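Local coordinates for protein beta-N-acetylglucosaminidase (Thermotoga maritima, PDB 3WO8) that probably hydrolyses terminal non-reducing N-acetyl-D-hexosamine residues from N-acetyl-beta-D-hexosaminides, as a TIM-barrel glycosidase of family 3, at residues B[259-262]-B[263-267]; B[298-301]-B[302-306]. All coordinates share one frame; numbering follows the deposited sequence.

Interaction 1. Residues B[259-262]-B[263-267]; sequences EMSA and VSNNF
Ser-264 turns back toward 259-262, its CB 3.2 Å from Glu-259 O, and its hydroxyl sits beside that residue's backbone, with OG 3.0 Å from Glu-259 O. The same OG is hydrogen-bonded to the carbonyl of Met-258, which ties Ser-264 to the residues preceding the helical turn. The carboxylate of Glu-259 turns the other way: its OE2 is held by the backbone N of Asp-288 and the amide nitrogen of Asn-291.

Met-260, at the N-cap position, offers its carbonyl to two donors. Val-263 N lies 3.0 Å and Ser-264 N 2.9 Å from Met-260 O, and they approach from opposite faces of the carbonyl plane. One methyl of Val-263, CG2, comes to 3.3 Å from Met-260 O. A chi1 of -57° puts CG1 anti to the carbonyl carbon, which leaves CG2 between the backbone N and the carbonyl carbon.

One residue on, Asn-265 N bonds Ser-261 O at 2.8 Å. The Asn-265 side chain folds back along the same turn, its CG anti to its own carbonyl carbon, which lays the amide against the Ser-261 methylene with ND2 3.2 Å from Ser-261 CB.

The turn follows strand 253-257 at the C-terminal end of the barrel, the end that carries the active site in TIM-barrel enzymes. Met-260 and Val-263 rest on His-221, while Phe-267 packs on Ile-272 and Leu-275 of helix 269-279, the next helix in the chain.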
loop_
_atom_site.group_PDB
_atom_site.type_symbol
_atom_site.label_atom_id
_atom_site.label_comp_id
_atom_site.label_asym_id
_atom_site.label_seq_id
_atom_site.Cartn_x
_atom_site.Cartn_y
_atom_site.Cartn_z
ATOM N N GLU B 259 15.181 -2.222 26.033
ATOM C CA GLU B 259 15.857 -0.921 26.116
ATOM C C GLU B 259 14.988 0.238 26.655
ATOM O O GLU B 259 15.535 1.257 27.065
ATOM C CB GLU B 259 16.422 -0.516 24.777
ATOM C CG GLU B 259 17.219 -1.610 24.103
ATOM C CD GLU B 259 16.372 -2.426 23.153
ATOM O OE1 GLU B 259 15.108 -2.436 23.350
ATOM O OE2 GLU B 259 16.986 -3.039 22.232
ATOM N N MET B 260 13.664 0.121 26.651
ATOM C CA MET B 260 12.852 1.209 27.156
ATOM C C MET B 260 13.305 1.527 28.570
ATOM O O MET B 260 13.560 0.608 29.359
ATOM C CB MET B 260 11.358 0.851 27.137
ATOM C CG MET B 260 10.689 1.101 25.797
ATOM S SD MET B 260 9.135 0.240 25.649
ATOM C CE MET B 260 7.969 1.430 26.295
ATOM N N SER B 261 13.404 2.815 28.882
ATOM C CA SER B 261 14.006 3.267 30.153
ATOM C C SER B 261 13.369 2.667 31.446
ATOM O O SER B 261 14.081 2.221 32.364
ATOM C CB SER B 261 14.001 4.785 30.217
ATOM O OG SER B 261 12.801 5.237 30.770
ATOM N N ALA B 262 12.042 2.622 31.494
ATOM C CA ALA B 262 11.337 1.964 32.597
ATOM C C ALA B 262 11.990 0.646 33.069
ATOM O O ALA B 262 11.903 0.289 34.243
ATOM C CB ALA B 262 9.897 1.724 32.214
ATOM N N VAL B 263 12.635 -0.087 32.175
ATOM C CA VAL B 263 13.405 -1.262 32.605
ATOM C C VAL B 263 14.908 -1.067 32.435
ATOM O O VAL B 263 15.683 -1.617 33.198
ATOM C CB VAL B 263 12.975 -2.588 31.895
ATOM C CG1 VAL B 263 11.499 -2.875 32.105
ATOM C CG2 VAL B 263 13.256 -2.548 30.427
ATOM N N SER B 264 15.314 -0.306 31.430
ATOM C CA SER B 264 16.733 -0.083 31.176
ATOM C C SER B 264 17.440 0.685 32.289
ATOM O O SER B 264 18.612 0.435 32.552
ATOM C CB SER B 264 16.933 0.658 29.866
ATOM O OG SER B 264 17.332 -0.276 28.900
ATOM N N ASN B 265 16.721 1.617 32.913
ATOM C CA ASN B 265 17.283 2.489 33.932
ATOM C C ASN B 265 17.274 1.834 35.304
ATOM O O ASN B 265 18.011 2.236 36.189
ATOM C CB ASN B 265 16.499 3.816 34.025
ATOM C CG ASN B 265 16.641 4.697 32.775
ATOM O OD1 ASN B 265 17.502 4.476 31.921
ATOM N ND2 ASN B 265 15.788 5.713 32.677
ATOM N N ASN B 266 16.423 0.839 35.494
ATOM C CA ASN B 266 16.167 0.329 36.835
ATOM C C ASN B 266 16.684 -1.076 37.044
ATOM O O ASN B 266 16.653 -1.561 38.154
ATOM C CB ASN B 266 14.683 0.460 37.161
ATOM C CG ASN B 266 14.186 1.882 36.950
ATOM O OD1 ASN B 266 13.525 2.200 35.958
ATOM N ND2 ASN B 266 14.563 2.762 37.848
ATOM N N PHE B 267 17.204 -1.711 35.997
ATOM C CA PHE B 267 17.602 -3.108 36.064
ATOM C C PHE B 267 18.681 -3.249 35.058
ATOM O O PHE B 267 18.769 -2.446 34.135
ATOM C CB PHE B 267 16.422 -4.067 35.717
ATOM C CG PHE B 267 15.277 -3.979 36.708
ATOM C CD1 PHE B 267 14.294 -3.011 36.568
ATOM C CD2 PHE B 267 15.244 -4.795 37.834
ATOM C CE1 PHE B 267 13.285 -2.873 37.515
ATOM C CE2 PHE B 267 14.232 -4.660 38.778
ATOM C CZ PHE B 267 13.248 -3.697 38.623
#

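Interaction 2. Residues B[298-301]-B[302-306]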
loop_
_atom_site.group_PDB
_atom_site.type_symbol
_atom_site.label_atom_id
_atom_site.label_comp_id
_atom_site.label_asym_id
_atom_site.label_seq_id
_atom_site.Cartn_x
_atom_site.Cartn_y
_atom_site.Cartn_z
ATOM N N THR B 298 24.878 -12.664 27.757
ATOM C CA THR B 298 24.327 -12.627 29.127
ATOM C C THR B 298 23.548 -13.895 29.444
ATOM O O THR B 298 23.658 -14.423 30.540
ATOM C CB THR B 298 23.375 -11.457 29.350
ATOM O OG1 THR B 298 23.980 -10.259 28.901
ATOM C CG2 THR B 298 23.050 -11.292 30.810
ATOM N N LEU B 299 22.760 -14.381 28.484
ATOM C CA LEU B 299 21.903 -15.553 28.702
ATOM C C LEU B 299 22.709 -16.836 28.778
ATOM O O LEU B 299 22.485 -17.673 29.663
ATOM C CB LEU B 299 20.864 -15.702 27.585
ATOM C CG LEU B 299 19.986 -16.965 27.663
ATOM C CD1 LEU B 299 18.956 -16.806 28.767
ATOM C CD2 LEU B 299 19.290 -17.258 26.349
ATOM N N VAL B 300 23.627 -16.991 27.830
ATOM C CA VAL B 300 24.430 -18.213 27.720
ATOM C C VAL B 300 25.300 -18.408 28.991
ATOM O O VAL B 300 25.474 -19.539 29.466
ATOM C CB VAL B 300 25.240 -18.243 26.374
ATOM C CG1 VAL B 300 26.536 -17.434 26.441
ATOM C CG2 VAL B 300 25.517 -19.676 25.925
ATOM N N LYS B 301 25.798 -17.292 29.544
ATOM C CA LYS B 301 26.499 -17.267 30.856
ATOM C C LYS B 301 25.559 -17.565 32.013
ATOM O O LYS B 301 25.828 -18.466 32.795
ATOM C CB LYS B 301 27.230 -15.927 31.110
ATOM C CG LYS B 301 28.754 -16.024 31.013
ATOM C CD LYS B 301 29.239 -16.413 29.609
ATOM C CE LYS B 301 30.469 -17.334 29.622
ATOM N NZ LYS B 301 30.469 -18.319 28.494
ATOM N N LEU B 302 24.452 -16.830 32.109
ATOM C CA LEU B 302 23.456 -17.103 33.143
ATOM C C LEU B 302 23.006 -18.555 33.182
ATOM O O LEU B 302 22.537 -19.025 34.216
ATOM C CB LEU B 302 22.207 -16.242 32.963
ATOM C CG LEU B 302 22.166 -14.807 33.510
ATOM C CD1 LEU B 302 20.794 -14.466 34.075
ATOM C CD2 LEU B 302 23.228 -14.568 34.574
ATOM N N LEU B 303 23.096 -19.238 32.046
ATOM C CA LEU B 303 22.772 -20.662 31.970
ATOM C C LEU B 303 23.854 -21.518 32.611
ATOM O O LEU B 303 23.549 -22.472 33.340
ATOM C CB LEU B 303 22.544 -21.105 30.514
ATOM C CG LEU B 303 21.126 -21.547 30.104
ATOM C CD1 LEU B 303 20.000 -20.798 30.816
ATOM C CD2 LEU B 303 20.977 -21.430 28.595
ATOM N N GLU B 304 25.112 -21.181 32.330
ATOM C CA GLU B 304 26.251 -21.849 32.970
ATOM C C GLU B 304 26.263 -21.571 34.454
ATOM O O GLU B 304 26.540 -22.464 35.235
ATOM C CB GLU B 304 27.573 -21.381 32.382
ATOM C CG GLU B 304 27.944 -22.075 31.085
ATOM C CD GLU B 304 28.574 -21.129 30.080
ATOM O OE1 GLU B 304 29.194 -20.124 30.499
ATOM O OE2 GLU B 304 28.430 -21.385 28.868
ATOM N N ASP B 305 25.965 -20.331 34.829
ATOM C CA ASP B 305 25.825 -19.948 36.236
ATOM C C ASP B 305 24.675 -20.633 36.979
ATOM O O ASP B 305 24.681 -20.671 38.201
ATOM C CB ASP B 305 25.649 -18.428 36.372
ATOM C CG ASP B 305 26.944 -17.668 36.143
ATOM O OD1 ASP B 305 27.825 -18.199 35.430
ATOM O OD2 ASP B 305 27.083 -16.542 36.672
ATOM N N GLY B 306 23.675 -21.137 36.265
ATOM C CA GLY B 306 22.490 -21.702 36.921
ATOM C C GLY B 306 21.586 -20.607 37.472
ATOM O O GLY B 306 20.534 -20.903 38.037
#
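Lys-301 swings its bent side chain across that of Glu-304, three residues further along the helix, and the two meet in a salt bridge with Lys-301 NZ 3.0 Å from Glu-304 OE1. The ammonium uses the syn lone pair of OE1, on the side of the other carboxylate oxygen. The turn at chi2 (63°) helps bring the lysine chain round, and its CE lies 3.2 Å from Glu-304 OE1. Both residues are exposed.

Beneath the pair runs regular helical backbone: Leu-302 N bonds Thr-298 O at 3.0 Å, Leu-303 N bonds Leu-299 O, and Asp-305 N bonds Lys-301 O at 2.8 Å, while Glu-304 N makes a weak bond to Val-300 O. Leu-302 lays its CG 3.3 Å from Thr-298 O. The buried leucines are Leu-299, which packs on Val-273 and Leu-277 of helix 269-279, and Leu-302, which packs on Ser-274.

Gly-306 leaves the helical path with positive phi (75°), a common way for a helix to end. The i to i+3 ion pair is a common surface feature of helices; an amphipathic helix with its apolar side on the neighbouring helix suits the outer layer of a TIM barrel, here the helix after strand 283-286.

Overall arrangement
Both contacts are local and partly buried, and they do not touch: their centres lie 21 Å apart. Interaction 1 spans a short helical turn and its flanking loops beyond strand 253-257. Ala-262 and Val-263 are buried there, and its chemistry is polar, with an N-cap carbonyl and a serine hydroxyl among backbone atoms and an asparagine amide laid on a serine methylene. Interaction 2 takes the last turns of a longer helix in the outer layer, with an ion pair on the surface and Leu-299 and Leu-302 buried on the other side. Helix 269-279 packs against both, receiving Phe-267 from interaction 1 and Thr-298, Leu-299 and Leu-302 from interaction 2.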